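PDB 4UYT: flocculation protein FLO11 from Saccharomyces cerevisiae, which mediates homotypic cell-cell adhesion between yeast cells through its N-terminal domain, the part described here, and supports flocculation, invasive growth and biofilm formation. Local coordinates for residues A[61-69]-A[80-91]. Residues are numbered along the deposited sequence; the frame is centred on the assembly and turned at random.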
ATOM      1  N   LEU A  61      -7.225  17.098   2.308  1.00 14.76           N
ATOM      2  CA  LEU A  61      -5.902  17.189   1.698  1.00 14.54           C
ATOM      3  C   LEU A  61      -5.021  18.297   2.302  1.00 14.29           C
ATOM      4  O   LEU A  61      -3.805  18.195   2.286  1.00 14.95           O
ATOM      5  CB  LEU A  61      -6.034  17.390   0.182  1.00 15.28           C
ATOM      6  CG  LEU A  61      -4.735  17.325  -0.636  1.00 16.37           C
ATOM      7  CD1 LEU A  61      -4.063  15.964  -0.529  1.00 16.30           C
ATOM      8  CD2 LEU A  61      -4.984  17.671  -2.104  1.00 15.47           C
ATOM      9  N   LYS A  62      -5.633  19.351   2.839  1.00 16.59           N
ATOM     10  CA  LYS A  62      -4.862  20.474   3.348  1.00 17.14           C
ATOM     11  C   LYS A  62      -3.937  20.078   4.492  1.00 16.08           C
ATOM     12  O   LYS A  62      -2.909  20.729   4.723  1.00 19.42           O
ATOM     13  CB  LYS A  62      -5.781  21.617   3.787  1.00 19.12           C
ATOM     14  CG  LYS A  62      -6.491  21.383   5.107  1.00 19.36           C
ATOM     15  CD  LYS A  62      -7.578  22.409   5.343  1.00 21.89           C
ATOM     16  CE  LYS A  62      -8.182  22.237   6.720  1.00 23.11           C
ATOM     17  NZ  LYS A  62      -9.328  23.169   6.910  1.00 26.35           N
ATOM     18  N   TYR A  63      -4.280  19.012   5.210  1.00 15.59           N
ATOM     19  CA  TYR A  63      -3.447  18.564   6.325  1.00 14.64           C
ATOM     20  C   TYR A  63      -2.183  17.820   5.883  1.00 14.74           C
ATOM     21  O   TYR A  63      -1.291  17.596   6.690  1.00 15.80           O
ATOM     22  CB  TYR A  63      -4.250  17.650   7.245  1.00 14.30           C
ATOM     23  CG  TYR A  63      -5.434  18.289   7.931  1.00 15.40           C
ATOM     24  CD1 TYR A  63      -5.255  19.131   9.024  1.00 18.21           C
ATOM     25  CD2 TYR A  63      -6.723  18.062   7.482  1.00 15.75           C
ATOM     26  CE1 TYR A  63      -6.335  19.718   9.658  1.00 17.35           C
ATOM     27  CE2 TYR A  63      -7.808  18.650   8.104  1.00 16.20           C
ATOM     28  CZ  TYR A  63      -7.605  19.475   9.194  1.00 18.80           C
ATOM     29  OH  TYR A  63      -8.691  20.053   9.803  1.00 19.79           O
ATOM     30  N   LEU A  64      -2.137  17.414   4.614  1.00 14.60           N
ATOM     31  CA  LEU A  64      -1.057  16.575   4.099  1.00 14.18           C
ATOM     32  C   LEU A  64       0.151  17.369   3.602  1.00 15.01           C
ATOM     33  O   LEU A  64       0.017  18.311   2.831  1.00 16.48           O
ATOM     34  CB  LEU A  64      -1.594  15.716   2.964  1.00 13.09           C
ATOM     35  CG  LEU A  64      -0.640  14.631   2.453  1.00 12.83           C
ATOM     36  CD1 LEU A  64      -0.454  13.527   3.484  1.00 12.08           C
ATOM     37  CD2 LEU A  64      -1.167  14.054   1.157  1.00 12.26           C
ATOM     38  N   TRP A  65       1.346  16.953   4.029  1.00 14.43           N
ATOM     39  CA  TRP A  65       2.603  17.492   3.504  1.00 15.54           C
ATOM     40  C   TRP A  65       3.208  16.557   2.439  1.00 14.24           C
ATOM     41  O   TRP A  65       3.584  17.003   1.359  1.00 16.83           O
ATOM     42  CB  TRP A  65       3.589  17.770   4.646  1.00 15.85           C
ATOM     43  CG  TRP A  65       4.902  18.288   4.193  1.00 19.12           C
ATOM     44  CD1 TRP A  65       6.102  17.675   4.337  1.00 20.16           C
ATOM     45  CD2 TRP A  65       5.163  19.528   3.520  1.00 20.77           C
ATOM     46  NE1 TRP A  65       7.106  18.451   3.798  1.00 23.12           N
ATOM     47  CE2 TRP A  65       6.553  19.593   3.283  1.00 22.47           C
ATOM     48  CE3 TRP A  65       4.359  20.576   3.073  1.00 20.97           C
ATOM     49  CZ2 TRP A  65       7.161  20.685   2.654  1.00 24.51           C
ATOM     50  CZ3 TRP A  65       4.968  21.665   2.448  1.00 23.48           C
ATOM     51  CH2 TRP A  65       6.353  21.696   2.232  1.00 23.96           C
ATOM     52  N   SER A  66       3.276  15.266   2.736  0.53 13.00           N
ATOM     53  CA  SER A  66       3.838  14.352   1.769  0.53 12.46           C
ATOM     54  C   SER A  66       3.312  12.948   1.981  0.53 11.03           C
ATOM     55  O   SER A  66       2.937  12.547   3.092  0.53 11.12           O
ATOM     56  CB  SER A  66       5.363  14.357   1.851  0.53 13.21           C
ATOM     57  OG  SER A  66       5.813  13.809   3.081  0.53 15.17           O
ATOM     58  N   LEU A  67       3.322  12.203   0.886  1.00 10.88           N
ATOM     59  CA  LEU A  67       2.840  10.827   0.864  1.00  9.47           C
ATOM     60  C   LEU A  67       3.656  10.100  -0.192  1.00  9.01           C
ATOM     61  O   LEU A  67       3.735  10.544  -1.337  1.00 10.13           O
ATOM     62  CB  LEU A  67       1.353  10.811   0.517  1.00  9.78           C
ATOM     63  CG  LEU A  67       0.704   9.431   0.491  1.00  9.67           C
ATOM     64  CD1 LEU A  67       0.720   8.795   1.859  1.00 10.22           C
ATOM     65  CD2 LEU A  67      -0.717   9.536  -0.029  1.00 10.84           C
ATOM     66  N   LYS A  68       4.263   8.985   0.196  1.00  8.95           N
ATOM     67  CA  LYS A  68       5.034   8.223  -0.765  1.00  9.42           C
ATOM     68  C   LYS A  68       5.042   6.785  -0.363  1.00  8.76           C
ATOM     69  O   LYS A  68       4.975   6.433   0.820  1.00 10.32           O
ATOM     70  CB  LYS A  68       6.445   8.746  -0.908  1.00 11.53           C
ATOM     71  CG  LYS A  68       7.275   8.790   0.334  1.00 13.93           C
ATOM     72  CD  LYS A  68       8.698   9.231  -0.027  1.00 17.86           C
ATOM     73  CE  LYS A  68       9.532   9.508   1.188  1.00 22.53           C
ATOM     74  NZ  LYS A  68      10.876   9.954   0.727  1.00 27.35           N
ATOM     75  N   ILE A  69       5.145   5.950  -1.376  1.00  8.62           N
ATOM     76  CA  ILE A  69       5.331   4.527  -1.196  1.00  8.67           C
ATOM     77  C   ILE A  69       6.851   4.303  -1.187  1.00  8.32           C
ATOM     78  O   ILE A  69       7.573   4.810  -2.056  1.00  9.47           O
ATOM     79  CB  ILE A  69       4.662   3.722  -2.316  1.00  8.66           C
ATOM     80  CG1 ILE A  69       3.258   4.213  -2.595  1.00 10.38           C
ATOM     81  CG2 ILE A  69       4.693   2.260  -1.967  1.00  9.11           C
ATOM     82  CD1 ILE A  69       2.519   3.464  -3.662  1.00 11.38           C
ATOM     83  N   GLN A  80       6.525   8.458  -5.332  1.00 10.76           N
ATOM     84  CA  GLN A  80       5.973   9.660  -4.750  1.00 10.59           C
ATOM     85  C   GLN A  80       4.522   9.838  -5.165  1.00 10.10           C
ATOM     86  O   GLN A  80       4.196   9.792  -6.349  1.00 12.03           O
ATOM     87  CB  GLN A  80       6.796  10.875  -5.170  1.00 13.10           C
ATOM     88  CG  GLN A  80       6.566  12.082  -4.265  1.00 13.63           C
ATOM     89  CD  GLN A  80       7.350  12.030  -2.964  1.00 13.97           C
ATOM     90  OE1 GLN A  80       8.489  11.577  -2.920  1.00 17.40           O
ATOM     91  NE2 GLN A  80       6.736  12.501  -1.899  1.00 14.75           N
ATOM     92  N   LEU A  81       3.643  10.061  -4.187  1.00  9.80           N
ATOM     93  CA  LEU A  81       2.215  10.293  -4.474  1.00 10.00           C
ATOM     94  C   LEU A  81       1.827  11.741  -4.260  1.00  9.98           C
ATOM     95  O   LEU A  81       1.001  12.266  -4.991  1.00 11.14           O
ATOM     96  CB  LEU A  81       1.294   9.386  -3.647  1.00  9.96           C
ATOM     97  CG  LEU A  81       1.551   7.897  -3.855  1.00 10.18           C
ATOM     98  CD1 LEU A  81       0.596   7.106  -2.980  1.00 10.11           C
ATOM     99  CD2 LEU A  81       1.405   7.480  -5.310  1.00 11.38           C
ATOM    100  N   TYR A  82       2.443  12.384  -3.275  1.00 10.58           N
ATOM    101  CA  TYR A  82       2.161  13.764  -2.983  1.00 11.29           C
ATOM    102  C   TYR A  82       3.390  14.359  -2.338  1.00 11.56           C
ATOM    103  O   TYR A  82       3.987  13.772  -1.437  1.00 12.65           O
ATOM    104  CB  TYR A  82       0.986  13.886  -2.031  1.00 11.11           C
ATOM    105  CG  TYR A  82       0.413  15.263  -1.943  1.00 12.30           C
ATOM    106  CD1 TYR A  82      -0.547  15.676  -2.841  1.00 13.33           C
ATOM    107  CD2 TYR A  82       0.823  16.141  -0.960  1.00 13.15           C
ATOM    108  CE1 TYR A  82      -1.120  16.928  -2.748  1.00 15.86           C
ATOM    109  CE2 TYR A  82       0.264  17.388  -0.848  1.00 15.56           C
ATOM    110  CZ  TYR A  82      -0.708  17.773  -1.741  1.00 16.79           C
ATOM    111  OH  TYR A  82      -1.277  19.016  -1.634  1.00 23.30           O
ATOM    112  N   GLY A  83       3.753  15.541  -2.766  1.00 11.65           N
ATOM    113  CA  GLY A  83       4.789  16.261  -2.095  1.00 13.28           C
ATOM    114  C   GLY A  83       5.093  17.554  -2.811  1.00 13.16           C
ATOM    115  O   GLY A  83       5.359  17.562  -4.013  1.00 13.61           O
ATOM    116  N   TYR A  84       5.043  18.632  -2.048  1.00 16.05           N
ATOM    117  CA  TYR A  84       5.394  19.928  -2.561  1.00 15.97           C
ATOM    118  C   TYR A  84       6.854  19.974  -3.017  1.00 16.16           C
ATOM    119  O   TYR A  84       7.190  20.507  -4.099  1.00 16.74           O
ATOM    120  CB  TYR A  84       5.135  20.984  -1.485  1.00 17.82           C
ATOM    121  CG  TYR A  84       3.667  21.194  -1.184  1.00 17.87           C
ATOM    122  CD1 TYR A  84       2.921  22.051  -1.965  1.00 21.11           C
ATOM    123  CD2 TYR A  84       3.021  20.527  -0.139  1.00 19.79           C
ATOM    124  CE1 TYR A  84       1.580  22.272  -1.712  1.00 25.09           C
ATOM    125  CE2 TYR A  84       1.678  20.743   0.123  1.00 22.19           C
ATOM    126  CZ  TYR A  84       0.961  21.610  -0.674  1.00 24.60           C
ATOM    127  OH  TYR A  84      -0.374  21.852  -0.424  1.00 27.42           O
ATOM    128  N   ASN A  85       7.743  19.405  -2.207  1.00 18.90           N
ATOM    129  CA  ASN A  85       9.168  19.425  -2.530  1.00 17.40           C
ATOM    130  C   ASN A  85       9.484  18.771  -3.897  1.00 15.96           C
ATOM    131  O   ASN A  85      10.437  19.150  -4.585  1.00 17.41           O
ATOM    132  CB  ASN A  85       9.988  18.748  -1.429  1.00 21.32           C
ATOM    133  CG  ASN A  85      10.024  19.537  -0.135  1.00 22.72           C
ATOM    134  OD1 ASN A  85       9.649  20.709  -0.076  1.00 23.17           O
ATOM    135  ND2 ASN A  85      10.503  18.891   0.913  1.00 26.37           N
ATOM    136  N   GLU A  86       8.673  17.757  -4.227  1.00 16.89           N
ATOM    137  CA  GLU A  86       8.845  16.946  -5.423  1.00 16.46           C
ATOM    138  C   GLU A  86       7.873  17.293  -6.551  1.00 15.73           C
ATOM    139  O   GLU A  86       7.799  16.566  -7.536  1.00 17.86           O
ATOM    140  CB  GLU A  86       8.682  15.469  -5.069  1.00 17.40           C
ATOM    141  CG  GLU A  86       9.701  14.975  -4.055  1.00 20.32           C
ATOM    142  CD  GLU A  86       9.333  15.195  -2.591  1.00 20.66           C
ATOM    143  OE1 GLU A  86       8.222  15.671  -2.265  1.00 23.46           O
ATOM    144  OE2 GLU A  86      10.172  14.858  -1.736  1.00 28.91           O
ATOM    145  N   ASN A  87       7.126  18.384  -6.411  1.00 14.80           N
ATOM    146  CA  ASN A  87       6.159  18.801  -7.416  1.00 16.29           C
ATOM    147  C   ASN A  87       5.238  17.683  -7.834  1.00 15.22           C
ATOM    148  O   ASN A  87       4.937  17.551  -9.032  1.00 16.79           O
ATOM    149  CB  ASN A  87       6.874  19.380  -8.652  1.00 15.65           C
ATOM    150  CG  ASN A  87       7.910  20.399  -8.280  1.00 16.11           C
ATOM    151  OD1 ASN A  87       9.116  20.240  -8.579  1.00 19.96           O
ATOM    152  ND2 ASN A  87       7.477  21.427  -7.573  1.00 15.31           N
ATOM    153  N   THR A  88       4.820  16.870  -6.866  1.00 13.52           N
ATOM    154  CA  THR A  88       4.033  15.708  -7.175  1.00 13.11           C
ATOM    155  C   THR A  88       2.673  15.791  -6.536  1.00 12.52           C
ATOM    156  O   THR A  88       2.562  15.944  -5.328  1.00 13.60           O
ATOM    157  CB  THR A  88       4.764  14.461  -6.679  1.00 14.15           C
ATOM    158  OG1 THR A  88       6.057  14.393  -7.288  1.00 16.90           O
ATOM    159  CG2 THR A  88       3.995  13.219  -7.041  1.00 15.09           C
ATOM    160  N   TYR A  89       1.628  15.656  -7.342  1.00 13.40           N
ATOM    161  CA  TYR A  89       0.243  15.846  -6.880  1.00 13.92           C
ATOM    162  C   TYR A  89      -0.644  14.801  -7.538  1.00 13.97           C
ATOM    163  O   TYR A  89      -1.463  15.106  -8.391  1.00 19.45           O
ATOM    164  CB  TYR A  89      -0.219  17.285  -7.184  1.00 16.24           C
ATOM    165  CG  TYR A  89       0.818  18.304  -6.752  1.00 16.39           C
ATOM    166  CD1 TYR A  89       0.981  18.661  -5.419  1.00 16.72           C
ATOM    167  CD2 TYR A  89       1.667  18.902  -7.677  1.00 17.34           C
ATOM    168  CE1 TYR A  89       1.931  19.573  -5.017  1.00 17.67           C
ATOM    169  CE2 TYR A  89       2.622  19.832  -7.290  1.00 17.24           C
ATOM    170  CZ  TYR A  89       2.754  20.162  -5.951  1.00 17.83           C
ATOM    171  OH  TYR A  89       3.681  21.060  -5.488  1.00 19.13           O
ATOM    172  N   LEU A  90      -0.450  13.547  -7.149  1.00 12.98           N
ATOM    173  CA  LEU A  90      -1.087  12.426  -7.841  1.00 14.10           C
ATOM    174  C   LEU A  90      -2.238  11.804  -7.087  1.00 14.92           C
ATOM    175  O   LEU A  90      -2.802  10.803  -7.539  1.00 18.27           O
ATOM    176  CB  LEU A  90      -0.047  11.360  -8.152  1.00 14.42           C
ATOM    177  CG  LEU A  90       1.061  11.827  -9.093  1.00 17.11           C
ATOM    178  CD1 LEU A  90       2.126  10.751  -9.166  1.00 18.48           C
ATOM    179  CD2 LEU A  90       0.508  12.154 -10.468  1.00 21.45           C
ATOM    180  N   ILE A  91      -2.560  12.352  -5.918  1.00 12.45           N
ATOM    181  CA  ILE A  91      -3.739  11.979  -5.168  1.00 12.06           C
ATOM    182  C   ILE A  91      -4.385  13.230  -4.642  1.00 12.81           C
ATOM    183  O   ILE A  91      -3.708  14.229  -4.407  1.00 16.74           O
ATOM    184  CB  ILE A  91      -3.416  11.016  -4.003  1.00 12.85           C
ATOM    185  CG1 ILE A  91      -2.460  11.634  -2.965  1.00 13.69           C
ATOM    186  CG2 ILE A  91      -2.828   9.732  -4.540  1.00 12.97           C
ATOM    187  CD1 ILE A  91      -3.149  12.005  -1.669  1.00 15.99           C
TER
HETATM  188  O   HOH W   1      -1.677  19.660   1.106  1.00 20.32           O
HETATM  189  O   HOH W   2      10.879  11.530  -1.539  1.00 48.30           O
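Tyr82 lies against Leu61, Leu64 and Leu67, its side chain reaching from Leu67 to Leu61. Its CB packs on Leu67 CB (4.0 Å) and on Leu64 CD2. With CG anti to the backbone N (chi1 -166°), the ring heads for the 3-10 turn at 61-63. On the way, Leu64 CD2 comes within 3.6 Å of Tyr82 CD2, and the carbonyl O of Trp65 lies at the ring edge. Farther out, Leu61 CD1 sits over one face, offset toward the rim, in a CH-pi contact 4.2 Å from the ring centroid. At the tip, Tyr82 OH donates to a water that Tyr84 OH also reaches, and the water donates in turn to the carbonyls of Leu61 and Leu64. A tyrosine suits this place: the branched leucines 61 and 64 pack on the same side of its ring plane, while its hydroxyl joins the water bridging the two segments.

Beside Leu64 CD2, Ile91 CD1 meets Leu67 CD2 at 3.8 Å, and Phe97 of strand 96-104 covers both apolar branches. Trp65 and Tyr84 lie near parallel (24°) but slid apart, with Trp65 CZ3 3.4 Å from Tyr84 CD2. Gln80 serves twice: its bent chain brings NE2 back to Tyr82 O, which also accepts from Leu67 N on the opposite face of its carbonyl plane, and a second water links OE1 with Lys68 NZ. Gly83, lacking a side chain, lets Glu86 OE1 lie 3.5 Å from its CA.

Leu67 O accepts from both Leu81 N and Tyr82 N, the signature of a classic beta bulge in the antiparallel hairpin of strands 64-70 and 79-83, within the fibronectin type III-like Flo11 domain.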